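Local coordinates for protein dihydroxyacetone kinase (Citrobacter freundii, PDB 1UN8) that catalyses the ATP-dependent phosphorylation of dihydroxyacetone to dihydroxyacetone phosphate, working as a homodimer with a divalent metal ion as cofactor, at residues A[64-69]-A[77-82]; A[154-159]-A[293-298]; A[397-402]-A[406-411]; A[477-482]-A[507-512]; A[141-146]-A[223-228]. All coordinates share one frame; numbering follows the deposited sequence.

Interaction 1. Residues A[64-69]-A[77-82]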
# COMPACT_ATOMS: atom_id res chain seq x y z
N ALA A 64 -9.30 -7.97 1.30
CA ALA A 64 -10.30 -8.83 1.95
C ALA A 64 -11.65 -8.39 1.43
O ALA A 64 -11.87 -7.20 1.29
CB ALA A 64 -10.25 -8.64 3.46
N HIS A 65 -12.55 -9.32 1.13
CA HIS A 65 -12.30 -10.76 1.26
C HIS A 65 -12.20 -11.41 -0.10
O HIS A 65 -11.83 -12.58 -0.22
CB HIS A 65 -13.43 -11.42 2.07
CG HIS A 65 -13.47 -10.99 3.50
ND1 HIS A 65 -12.77 -11.63 4.50
CD2 HIS A 65 -14.13 -9.96 4.10
CE1 HIS A 65 -13.00 -11.02 5.65
NE2 HIS A 65 -13.82 -10.01 5.44
N VAL A 66 -12.54 -10.65 -1.13
CA VAL A 66 -12.49 -11.14 -2.51
C VAL A 66 -11.10 -11.69 -2.88
O VAL A 66 -10.98 -12.62 -3.65
CB VAL A 66 -12.88 -10.03 -3.49
CG1 VAL A 66 -12.63 -10.46 -4.90
CG2 VAL A 66 -14.33 -9.59 -3.29
N GLY A 67 -10.05 -11.09 -2.32
CA GLY A 67 -8.68 -11.49 -2.58
C GLY A 67 -8.32 -12.83 -1.96
O GLY A 67 -7.25 -13.40 -2.22
N PHE A 68 -9.22 -13.35 -1.13
CA PHE A 68 -8.99 -14.67 -0.55
C PHE A 68 -10.02 -15.70 -0.96
O PHE A 68 -10.32 -16.65 -0.24
CB PHE A 68 -8.75 -14.56 0.95
CG PHE A 68 -7.75 -13.52 1.28
CD1 PHE A 68 -8.16 -12.27 1.77
CD2 PHE A 68 -6.40 -13.76 1.08
CE1 PHE A 68 -7.25 -11.28 2.07
CE2 PHE A 68 -5.49 -12.78 1.38
CZ PHE A 68 -5.92 -11.51 1.89
N ILE A 69 -10.58 -15.49 -2.15
CA ILE A 69 -11.53 -16.42 -2.74
C ILE A 69 -10.71 -17.33 -3.66
O ILE A 69 -9.88 -16.85 -4.43
CB ILE A 69 -12.60 -15.66 -3.56
CG1 ILE A 69 -13.61 -14.97 -2.65
CG2 ILE A 69 -13.31 -16.61 -4.54
CD1 ILE A 69 -14.51 -14.03 -3.39
N ALA A 77 -17.59 -14.37 -1.35
CA ALA A 77 -17.51 -13.25 -0.41
C ALA A 77 -18.71 -12.35 -0.67
O ALA A 77 -19.02 -12.04 -1.82
CB ALA A 77 -16.19 -12.47 -0.60
N VAL A 78 -19.38 -11.93 0.40
CA VAL A 78 -20.54 -11.07 0.24
C VAL A 78 -20.07 -9.66 0.61
O VAL A 78 -19.73 -9.40 1.77
CB VAL A 78 -21.69 -11.51 1.17
CG1 VAL A 78 -23.02 -11.03 0.62
CG2 VAL A 78 -21.66 -13.03 1.35
N CYS A 79 -20.06 -8.78 -0.39
CA CYS A 79 -19.59 -7.40 -0.23
C CYS A 79 -20.67 -6.35 0.02
O CYS A 79 -21.53 -6.11 -0.84
CB CYS A 79 -18.78 -7.01 -1.47
SG CYS A 79 -17.54 -8.23 -1.95
N GLY A 80 -20.60 -5.72 1.19
CA GLY A 80 -21.56 -4.69 1.51
C GLY A 80 -20.97 -3.40 0.99
O GLY A 80 -19.91 -3.39 0.35
N ASP A 81 -21.65 -2.29 1.25
CA ASP A 81 -21.14 -1.00 0.80
C ASP A 81 -19.94 -0.69 1.71
O ASP A 81 -19.62 -1.47 2.62
CB ASP A 81 -22.23 0.06 0.94
CG ASP A 81 -21.99 1.27 0.05
OD1 ASP A 81 -22.97 1.96 -0.28
OD2 ASP A 81 -20.82 1.53 -0.30
N VAL A 82 -19.27 0.43 1.45
CA VAL A 82 -18.12 0.81 2.25
C VAL A 82 -18.43 0.86 3.73
O VAL A 82 -19.29 1.63 4.18
CB VAL A 82 -17.59 2.20 1.83
CG1 VAL A 82 -16.31 2.50 2.59
CG2 VAL A 82 -17.35 2.24 0.34

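Interaction 2. Residues A[154-159]-A[293-298]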
# COMPACT_ATOMS: atom_id res chain seq x y z
N GLY A 154 -6.51 -10.96 11.61
CA GLY A 154 -6.41 -12.38 11.87
C GLY A 154 -7.48 -13.22 11.20
O GLY A 154 -7.29 -14.41 10.94
N THR A 155 -8.62 -12.61 10.92
CA THR A 155 -9.72 -13.32 10.29
C THR A 155 -9.26 -14.15 9.09
O THR A 155 -9.67 -15.29 8.94
CB THR A 155 -10.83 -12.35 9.81
OG1 THR A 155 -11.37 -11.62 10.93
CG2 THR A 155 -11.94 -13.12 9.11
N ILE A 156 -8.40 -13.59 8.25
CA ILE A 156 -7.97 -14.33 7.09
C ILE A 156 -7.16 -15.57 7.45
O ILE A 156 -7.11 -16.53 6.69
CB ILE A 156 -7.16 -13.46 6.10
CG1 ILE A 156 -5.89 -12.95 6.77
CG2 ILE A 156 -8.04 -12.34 5.55
CD1 ILE A 156 -4.67 -12.97 5.84
N LEU A 157 -6.51 -15.56 8.61
CA LEU A 157 -5.76 -16.74 9.00
C LEU A 157 -6.79 -17.82 9.27
O LEU A 157 -6.51 -19.01 9.11
CB LEU A 157 -4.92 -16.48 10.24
CG LEU A 157 -3.79 -15.47 10.07
CD1 LEU A 157 -2.99 -15.41 11.37
CD2 LEU A 157 -2.90 -15.84 8.89
N VAL A 158 -7.99 -17.40 9.66
CA VAL A 158 -9.06 -18.34 9.93
C VAL A 158 -9.56 -18.89 8.59
O VAL A 158 -9.85 -20.08 8.47
CB VAL A 158 -10.22 -17.67 10.71
CG1 VAL A 158 -11.39 -18.63 10.84
CG2 VAL A 158 -9.74 -17.27 12.09
N HIS A 159 -9.64 -18.03 7.58
CA HIS A 159 -10.08 -18.47 6.26
C HIS A 159 -9.13 -19.57 5.78
O HIS A 159 -9.55 -20.59 5.26
CB HIS A 159 -10.05 -17.32 5.24
CG HIS A 159 -11.12 -16.29 5.42
ND1 HIS A 159 -12.19 -16.47 6.27
CD2 HIS A 159 -11.32 -15.10 4.81
CE1 HIS A 159 -13.01 -15.44 6.16
NE2 HIS A 159 -12.50 -14.59 5.28
N SER A 293 -0.48 -5.45 2.42
CA SER A 293 -1.81 -4.91 2.67
C SER A 293 -2.75 -6.09 2.48
O SER A 293 -3.07 -6.44 1.36
CB SER A 293 -2.13 -3.80 1.67
OG SER A 293 -1.24 -2.71 1.81
N LEU A 294 -3.19 -6.69 3.58
CA LEU A 294 -4.06 -7.87 3.54
C LEU A 294 -5.50 -7.60 3.97
O LEU A 294 -6.44 -8.01 3.29
CB LEU A 294 -3.43 -8.97 4.38
CG LEU A 294 -2.04 -9.35 3.87
CD1 LEU A 294 -1.36 -10.29 4.82
CD2 LEU A 294 -2.18 -9.97 2.49
N VAL A 295 -5.67 -6.95 5.11
CA VAL A 295 -7.00 -6.60 5.61
C VAL A 295 -6.84 -5.12 5.95
O VAL A 295 -6.27 -4.76 6.99
CB VAL A 295 -7.38 -7.40 6.88
CG1 VAL A 295 -8.72 -6.95 7.40
CG2 VAL A 295 -7.42 -8.89 6.58
N THR A 296 -7.33 -4.26 5.06
CA THR A 296 -7.17 -2.82 5.23
C THR A 296 -8.35 -2.06 5.78
O THR A 296 -9.40 -2.62 6.05
CB THR A 296 -6.80 -2.15 3.90
OG1 THR A 296 -7.88 -2.31 2.98
CG2 THR A 296 -5.52 -2.76 3.33
N ALA A 297 -8.13 -0.76 5.93
CA ALA A 297 -9.12 0.20 6.42
C ALA A 297 -8.92 1.37 5.46
O ALA A 297 -8.49 2.46 5.84
CB ALA A 297 -8.80 0.62 7.86
N LEU A 298 -9.23 1.10 4.19
CA LEU A 298 -9.03 2.07 3.14
C LEU A 298 -7.57 2.52 3.20
O LEU A 298 -6.68 1.66 3.20
CB LEU A 298 -10.00 3.24 3.31
CG LEU A 298 -11.45 2.81 3.03
CD1 LEU A 298 -12.42 3.94 3.29
CD2 LEU A 298 -11.54 2.36 1.59

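Interaction 3. Residues A[397-402]-A[406-411]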
# COMPACT_ATOMS: atom_id res chain seq x y z
N ARG A 397 42.99 26.56 -4.88
CA ARG A 397 43.95 26.56 -3.77
C ARG A 397 44.42 25.17 -3.37
O ARG A 397 45.57 24.99 -2.97
CB ARG A 397 43.35 27.30 -2.57
CG ARG A 397 43.22 28.79 -2.83
CD ARG A 397 42.16 29.46 -1.97
NE ARG A 397 41.89 30.81 -2.46
CZ ARG A 397 40.84 31.55 -2.10
NH1 ARG A 397 39.95 31.07 -1.25
NH2 ARG A 397 40.68 32.77 -2.62
N GLU A 398 43.54 24.18 -3.49
CA GLU A 398 43.90 22.81 -3.14
C GLU A 398 44.98 22.33 -4.10
O GLU A 398 45.95 21.69 -3.68
CB GLU A 398 42.68 21.90 -3.23
CG GLU A 398 42.95 20.42 -2.90
CD GLU A 398 43.68 20.21 -1.58
OE1 GLU A 398 43.45 20.98 -0.62
OE2 GLU A 398 44.49 19.25 -1.50
N ILE A 399 44.82 22.63 -5.38
CA ILE A 399 45.81 22.20 -6.36
C ILE A 399 47.05 23.10 -6.29
O ILE A 399 48.15 22.66 -6.60
CB ILE A 399 45.24 22.23 -7.79
CG1 ILE A 399 43.96 21.40 -7.85
CG2 ILE A 399 46.26 21.67 -8.77
CD1 ILE A 399 44.17 19.95 -7.54
N ALA A 400 46.85 24.35 -5.88
CA ALA A 400 47.95 25.31 -5.75
C ALA A 400 48.83 24.87 -4.60
O ALA A 400 50.06 24.87 -4.70
CB ALA A 400 47.40 26.70 -5.47
N SER A 401 48.18 24.50 -3.49
CA SER A 401 48.88 24.04 -2.31
C SER A 401 49.77 22.86 -2.72
O SER A 401 50.99 22.91 -2.58
CB SER A 401 47.88 23.59 -1.25
OG SER A 401 48.54 23.15 -0.08
N LEU A 402 49.15 21.81 -3.24
CA LEU A 402 49.90 20.64 -3.68
C LEU A 402 51.06 21.08 -4.57
O LEU A 402 52.16 20.56 -4.45
CB LEU A 402 49.00 19.68 -4.44
CG LEU A 402 48.01 18.92 -3.55
CD1 LEU A 402 47.00 18.15 -4.39
CD2 LEU A 402 48.80 17.98 -2.64
N GLN A 406 55.47 20.95 -3.70
CA GLN A 406 56.15 20.03 -4.62
C GLN A 406 55.55 18.64 -4.57
O GLN A 406 56.26 17.64 -4.66
CB GLN A 406 57.65 19.94 -4.29
CG GLN A 406 58.41 21.24 -4.50
CD GLN A 406 58.27 22.18 -3.32
OE1 GLN A 406 58.78 21.91 -2.23
NE2 GLN A 406 57.58 23.30 -3.54
N GLN A 407 54.23 18.57 -4.44
CA GLN A 407 53.53 17.29 -4.34
C GLN A 407 52.85 16.80 -5.62
O GLN A 407 52.28 15.71 -5.63
CB GLN A 407 52.49 17.37 -3.22
CG GLN A 407 53.09 17.43 -1.83
CD GLN A 407 53.88 16.17 -1.50
OE1 GLN A 407 53.32 15.08 -1.40
NE2 GLN A 407 55.19 16.33 -1.35
N LEU A 408 52.91 17.58 -6.69
CA LEU A 408 52.25 17.20 -7.94
C LEU A 408 53.12 16.42 -8.92
O LEU A 408 54.30 16.70 -9.08
CB LEU A 408 51.72 18.45 -8.65
CG LEU A 408 50.69 19.31 -7.92
CD1 LEU A 408 50.29 20.47 -8.82
CD2 LEU A 408 49.48 18.46 -7.56
N PRO A 409 52.53 15.43 -9.59
CA PRO A 409 53.25 14.61 -10.58
C PRO A 409 53.31 15.40 -11.88
O PRO A 409 52.92 14.90 -12.95
CB PRO A 409 52.36 13.38 -10.70
CG PRO A 409 50.98 13.97 -10.57
CD PRO A 409 51.15 14.94 -9.40
N LEU A 410 53.79 16.63 -11.77
CA LEU A 410 53.89 17.56 -12.90
C LEU A 410 54.44 17.00 -14.21
O LEU A 410 54.13 17.51 -15.28
CB LEU A 410 54.74 18.76 -12.49
CG LEU A 410 54.25 19.62 -11.33
CD1 LEU A 410 55.33 20.63 -10.93
CD2 LEU A 410 52.97 20.34 -11.74
N ASN A 411 55.26 15.96 -14.13
CA ASN A 411 55.86 15.41 -15.35
C ASN A 411 55.02 14.38 -16.09
O ASN A 411 55.44 13.84 -17.11
CB ASN A 411 57.24 14.84 -15.04
CG ASN A 411 58.17 14.96 -16.22
OD1 ASN A 411 58.37 16.06 -16.77
ND2 ASN A 411 58.76 13.84 -16.64

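Interaction 4. Residues A[477-482]-A[507-512]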
# COMPACT_ATOMS: atom_id res chain seq x y z
N MET A 477 29.53 26.97 -17.54
CA MET A 477 30.89 27.09 -18.05
C MET A 477 31.05 26.46 -19.44
O MET A 477 31.94 26.85 -20.20
CB MET A 477 31.86 26.46 -17.07
CG MET A 477 31.69 24.98 -16.91
SD MET A 477 32.79 24.41 -15.61
CE MET A 477 34.30 24.24 -16.53
N ILE A 478 30.19 25.51 -19.77
CA ILE A 478 30.25 24.85 -21.06
C ILE A 478 30.21 25.87 -22.19
O ILE A 478 30.92 25.72 -23.20
CB ILE A 478 29.05 23.87 -21.24
CG1 ILE A 478 29.05 22.83 -20.11
CG2 ILE A 478 29.13 23.19 -22.60
CD1 ILE A 478 30.28 21.97 -20.06
N ASP A 479 29.39 26.91 -22.03
CA ASP A 479 29.25 27.94 -23.06
C ASP A 479 30.54 28.64 -23.45
O ASP A 479 30.64 29.22 -24.54
CB ASP A 479 28.23 28.98 -22.62
CG ASP A 479 26.93 28.35 -22.20
OD1 ASP A 479 26.26 27.75 -23.07
OD2 ASP A 479 26.55 28.46 -21.02
N ALA A 480 31.54 28.58 -22.58
CA ALA A 480 32.82 29.20 -22.87
C ALA A 480 33.86 28.11 -23.14
O ALA A 480 34.74 28.28 -23.99
CB ALA A 480 33.26 30.09 -21.69
N LEU A 481 33.75 26.99 -22.43
CA LEU A 481 34.70 25.89 -22.57
C LEU A 481 34.69 25.24 -23.94
O LEU A 481 35.73 25.11 -24.58
CB LEU A 481 34.42 24.81 -21.52
CG LEU A 481 35.61 24.16 -20.80
CD1 LEU A 481 35.27 22.70 -20.55
CD2 LEU A 481 36.88 24.27 -21.59
N GLN A 482 33.52 24.83 -24.40
CA GLN A 482 33.40 24.18 -25.70
C GLN A 482 34.00 25.02 -26.82
O GLN A 482 34.83 24.53 -27.59
CB GLN A 482 31.94 23.88 -26.01
CG GLN A 482 31.77 23.06 -27.26
CD GLN A 482 30.73 21.97 -27.10
OE1 GLN A 482 29.54 22.25 -26.91
NE2 GLN A 482 31.17 20.72 -27.16
N GLU A 507 30.00 35.82 -23.10
CA GLU A 507 29.16 36.97 -23.42
C GLU A 507 27.76 36.51 -23.78
O GLU A 507 26.79 37.16 -23.39
CB GLU A 507 29.81 37.77 -24.56
CG GLU A 507 30.96 38.65 -24.08
CD GLU A 507 31.88 39.13 -25.19
OE1 GLU A 507 32.73 40.00 -24.91
OE2 GLU A 507 31.76 38.62 -26.32
N ARG A 508 27.64 35.39 -24.49
CA ARG A 508 26.31 34.90 -24.86
C ARG A 508 25.46 34.60 -23.62
O ARG A 508 24.24 34.78 -23.65
CB ARG A 508 26.42 33.64 -25.74
CG ARG A 508 26.78 33.95 -27.19
CD ARG A 508 26.71 32.72 -28.09
NE ARG A 508 27.87 31.83 -27.94
CZ ARG A 508 29.01 31.96 -28.62
NH1 ARG A 508 29.16 32.94 -29.50
NH2 ARG A 508 30.00 31.10 -28.41
N THR A 509 26.09 34.19 -22.52
CA THR A 509 25.34 33.88 -21.30
C THR A 509 24.75 35.12 -20.65
O THR A 509 23.85 35.03 -19.84
CB THR A 509 26.19 33.12 -20.23
OG1 THR A 509 27.08 34.03 -19.57
CG2 THR A 509 26.99 32.02 -20.88
N CYS A 510 25.27 36.29 -21.01
CA CYS A 510 24.74 37.53 -20.44
C CYS A 510 23.42 37.86 -21.09
O CYS A 510 22.56 38.49 -20.47
CB CYS A 510 25.69 38.69 -20.68
SG CYS A 510 27.12 38.69 -19.58
N LEU A 511 23.26 37.43 -22.34
CA LEU A 511 22.03 37.70 -23.07
C LEU A 511 20.87 36.84 -22.59
O LEU A 511 19.84 37.36 -22.16
CB LEU A 511 22.27 37.50 -24.57
CG LEU A 511 23.31 38.43 -25.20
CD1 LEU A 511 23.39 38.15 -26.68
CD2 LEU A 511 22.93 39.88 -24.96
N SER A 512 21.04 35.53 -22.66
CA SER A 512 19.99 34.59 -22.27
C SER A 512 19.68 34.56 -20.77
O SER A 512 18.96 33.68 -20.30
CB SER A 512 20.35 33.18 -22.75
OG SER A 512 21.70 32.88 -22.48

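Interaction 5. Residues A[141-146]-A[223-228]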
# COMPACT_ATOMS: atom_id res chain seq x y z
N ILE A 141 -7.14 -7.76 20.50
CA ILE A 141 -6.85 -7.83 21.93
C ILE A 141 -6.66 -6.44 22.54
O ILE A 141 -6.30 -6.32 23.72
CB ILE A 141 -5.57 -8.64 22.23
CG1 ILE A 141 -4.34 -7.86 21.75
CG2 ILE A 141 -5.66 -10.02 21.59
CD1 ILE A 141 -3.05 -8.67 21.82
N SER A 142 -6.90 -5.40 21.75
CA SER A 142 -6.73 -4.04 22.23
C SER A 142 -7.65 -3.61 23.37
O SER A 142 -7.29 -2.76 24.17
CB SER A 142 -6.89 -3.06 21.08
OG SER A 142 -8.23 -3.00 20.65
N LEU A 143 -8.84 -4.21 23.45
CA LEU A 143 -9.82 -3.84 24.46
C LEU A 143 -10.20 -4.99 25.40
O LEU A 143 -11.24 -5.61 25.25
CB LEU A 143 -11.07 -3.31 23.76
CG LEU A 143 -10.75 -2.12 22.85
CD1 LEU A 143 -11.93 -1.79 21.93
CD2 LEU A 143 -10.39 -0.93 23.73
N PRO A 144 -9.35 -5.27 26.39
CA PRO A 144 -9.64 -6.35 27.33
C PRO A 144 -11.03 -6.29 27.95
O PRO A 144 -11.69 -7.32 28.12
CB PRO A 144 -8.55 -6.19 28.38
CG PRO A 144 -7.42 -5.61 27.60
CD PRO A 144 -8.11 -4.58 26.75
N ASP A 145 -11.48 -5.08 28.29
CA ASP A 145 -12.79 -4.91 28.92
C ASP A 145 -13.96 -5.05 27.96
O ASP A 145 -15.11 -4.88 28.35
CB ASP A 145 -12.89 -3.55 29.61
CG ASP A 145 -11.79 -3.33 30.63
OD1 ASP A 145 -11.40 -4.31 31.31
OD2 ASP A 145 -11.33 -2.17 30.77
N ASN A 146 -13.66 -5.34 26.70
CA ASN A 146 -14.71 -5.48 25.72
C ASN A 146 -15.25 -6.91 25.69
O ASN A 146 -14.49 -7.89 25.61
CB ASN A 146 -14.21 -5.08 24.33
CG ASN A 146 -15.32 -4.98 23.31
OD1 ASN A 146 -16.49 -5.21 23.63
ND2 ASN A 146 -14.97 -4.64 22.08
N PRO A 223 -12.88 4.11 17.64
CA PRO A 223 -11.95 4.57 18.68
C PRO A 223 -11.11 3.40 19.15
O PRO A 223 -11.62 2.29 19.29
CB PRO A 223 -12.88 5.06 19.78
CG PRO A 223 -14.06 5.55 19.02
CD PRO A 223 -14.26 4.48 17.98
N GLY A 224 -9.83 3.65 19.39
CA GLY A 224 -8.95 2.60 19.85
C GLY A 224 -8.96 2.44 21.37
O GLY A 224 -9.84 2.96 22.06
N ALA A 225 -7.96 1.72 21.88
CA ALA A 225 -7.87 1.47 23.32
C ALA A 225 -7.04 2.51 24.07
O ALA A 225 -7.21 2.68 25.28
CB ALA A 225 -7.31 0.07 23.57
N SER A 226 -6.14 3.21 23.37
CA SER A 226 -5.29 4.19 24.03
C SER A 226 -4.50 5.00 23.03
O SER A 226 -4.61 4.78 21.82
CB SER A 226 -4.34 3.46 24.98
OG SER A 226 -3.39 4.35 25.53
N VAL A 227 -3.70 5.95 23.52
CA VAL A 227 -2.87 6.81 22.68
C VAL A 227 -1.43 6.72 23.16
O VAL A 227 -1.17 6.95 24.34
CB VAL A 227 -3.31 8.28 22.76
CG1 VAL A 227 -2.34 9.15 21.98
CG2 VAL A 227 -4.72 8.45 22.20
N ILE A 228 -0.49 6.39 22.27
CA ILE A 228 0.93 6.30 22.63
C ILE A 228 1.55 7.67 22.38
O ILE A 228 1.35 8.26 21.32
CB ILE A 228 1.72 5.26 21.75
CG1 ILE A 228 1.19 3.82 21.91
CG2 ILE A 228 3.15 5.25 22.18
CD1 ILE A 228 -0.18 3.71 22.46

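Interaction 1. Residues A[64-69]-A[77-82]
A77 offers its methyl group to two side chains of the loop 64-69, I69 and H65. I69 CD1 comes nearest, at 3.6 Å from A77 CB, because CG1 lies beside its own backbone N and chi2 is extended (170°), which carries the end of the chain to the strand. H65 reaches the same methyl with its stem, CB lying 4.0 Å from A77 CB. Two residues along the strand, C79 SG meets V66 CG2 at 3.7 Å. No hydrogen bond joins the two segments; the contact is wholly apolar.

The peptide before H65 is cis, V66 and G67 form a short 3-10 segment, and F68 N is bonded to H65 O at 2.9 Å. A64 CB lies over the centre of one face of the imidazole, which points to K109 and H159: NE2 bonds K109 NZ and ND1 bonds H159 NE2, so both ring nitrogens are satisfied. V41 and A20 lie against V66. The loop connects the neighbouring parallel strands 52-59 and 76-80 of the DhaK domain, and it holds H65 beside the substrate-binding K109, consistent with a second-shell place at the dihydroxyacetone site.

Interaction 2. Residues A[154-159]-A[293-298]
G154 O, one residue before the helix turn that brings I156 against V295, is gripped by L157 N at 2.7 Å and, weakly, by V158 N. Its neighbour T155 O likewise takes H159 N at 3.1 Å. These bonds fix the first turn of helix 155-167 and with it the direction of I156, whose CB points at the loop 293-298. A chi1 of 62° tucks CG1 of I156 in over its own main chain and swings CG2 out on the side of the backbone N. The two branches then find different partners: I156 CG2 meets V295 CG2 at 3.7 Å, whereas I156 CD1 approaches L294 CD1 only loosely, at 4.4 Å. The side chains of I156 and V295 run antiparallel past each other, methyl beside methyl, and no polar bond crosses the contact.

The loop is anchored by polar bonds of its own. N259 bonds L294 N through OD1 and V295 O through ND2, and T296 O bonds ND1 of the substrate-binding H61, whose side chain is about 4 Å from that of V295 at the nearest atoms. M257 of strand 254-260 touches both I156 and L294. The contact thus joins helix 155-167, which also packs on strands 104-109 and 132-137 of one sheet, to the loop between strands 285-292 and 301-309 of the other.

Interaction 3. Residues A[397-402]-A[406-411]
L402 and L408 bury the most surface here, with Q407 between them in sequence and adding a smaller share. L408 CD2 presses on L402 CB at 3.4 Å, and the two leucine side chains cross at about a right angle, so L408 lies across the base of L402 rather than alongside it. The other branch, L408 CD1, reaches back one turn towards I399, 4.2 Å from I399 CG2. On its far branch L402 CD2 meets Q407 CB at 3.8 Å. The glutamine then bends at chi2 (-63°), which leads its amide away from L402, and NE2 bonds R405 O.

A single hydrogen bond crosses the contact: Q407 N donates to L402 O at 2.9 Å, close to straight (158°). Q406, with positive phi, makes the chain reverse, and its N bonds L403 O.

I399 also touches the bound phospholipid, and L408 leans on V362 of helix 356-371. The two backbone bonds and the positive phi of Q406 make a Schellman motif, with L402 CD2 on Q407 CB as the usual contact across it; the motif ends helix 388-404 and sends the chain towards helix 413-427 of the eight-helix DhaL barrel.

Interaction 4. Residues A[477-482]-A[507-512]
D479 and T509 face one another across the gap between two helices, their side chains meeting at a slant. The methyl of T509 does the touching: CG2 is 3.6 Å from D479 OD2 and 3.7 Å from D479 CB, so it lies along the flank of the aspartate and makes no hydrogen bond with it. This follows from chi1 of T509 (77°), which folds the hydroxyl in over its own backbone and turns CG2 to the other helix. T509 OG1 is hydrogen-bonded to A506 O and to D533 N. On the aspartate, D479 OD1 bonds G473 N, and OD2 has a weak bond to T476 N.

R508 adds a looser touch at the rim. Its guanidinium comes obliquely to the backbone carbonyl of D479, R508 NH2 to D479 O being 4.3 Å, too long for a bond; the D479 carboxylate is farther still, OD1 lying 6.6 Å from R508 NE. Any electrostatic attraction between them is therefore probably modest.

M477 O accepts from both A480 N and L481 N, in the first turn. T476, M477 and D533 bind ATP, so the contact joins the first turn of helix 478-490 to the last turns of helix 495-511 at the nucleotide site of the DhaL helical barrel.

Interaction 5. Residues A[141-146]-A[223-228]
With chi1 at -57° L143 sets CG beside its backbone N, and its extended chi2 (168°) carries the end of the side chain towards A225. S142 turns the other way, chi1 of 70° holding OG back above the main chain, where it bonds D140 OD2; its CB is left facing the alanine. The receiving residue belongs to a classic beta bulge: the backbones of A225 and of S226 both bond L215 on strand 213-215, at the start of strand 226-228, which is the outermost strand on its side of the second sheet of the DhaK domain within this chain. The helix-like backbone of A225, followed by the fully extended S226, makes that bulge, and the CB of A225 points to the loop 141-146.

Between the segments lie no hydrogen bonds. The alanine methyl sits against two loop residues, S142 and L143. Hydrogen bonds shape both partners: L143 to N146 form a type I turn, closed by N146 N to L143 O at 2.8 Å, and G224 N is held by the E214 side chain. R150 ties the two segments from outside, touching L143 while NH1 bonds P223 O. The active-site H220, a few residues earlier in the chain, has its side chain about 11 Å from G224 at the nearest atoms, so this packing lies near, but does not touch, the active-site residue. The modelled approach of L143 CD2 to A225 CB, 3.2 Å, is suspiciously short and its exact value doubtful; firmer is the carbon contact beside it, S142 CB to A225 CB at 4.0 Å.

From the N terminus, interaction 1 folds the loop after strand 52-59 back onto the next strand, 76-80, in the first DhaK sheet. Interaction 5 opens next at 141-146, and interaction 2 opens at 154-159 before 5 closes at 223-228; 2 closes last, at 293-298, so these two long loops cross and bind the two sheets of the domain together. Interactions 1 and 2 touch, F68 CE1 lying 3.7 Å from I156 CG2, whereas 2 and 5 stay about 9 Å apart at their nearest atoms. Interactions 3 and 4 follow in series in the DhaL barrel, a helix end and a helix pair with centres about 29 Å apart, far from the DhaK contacts.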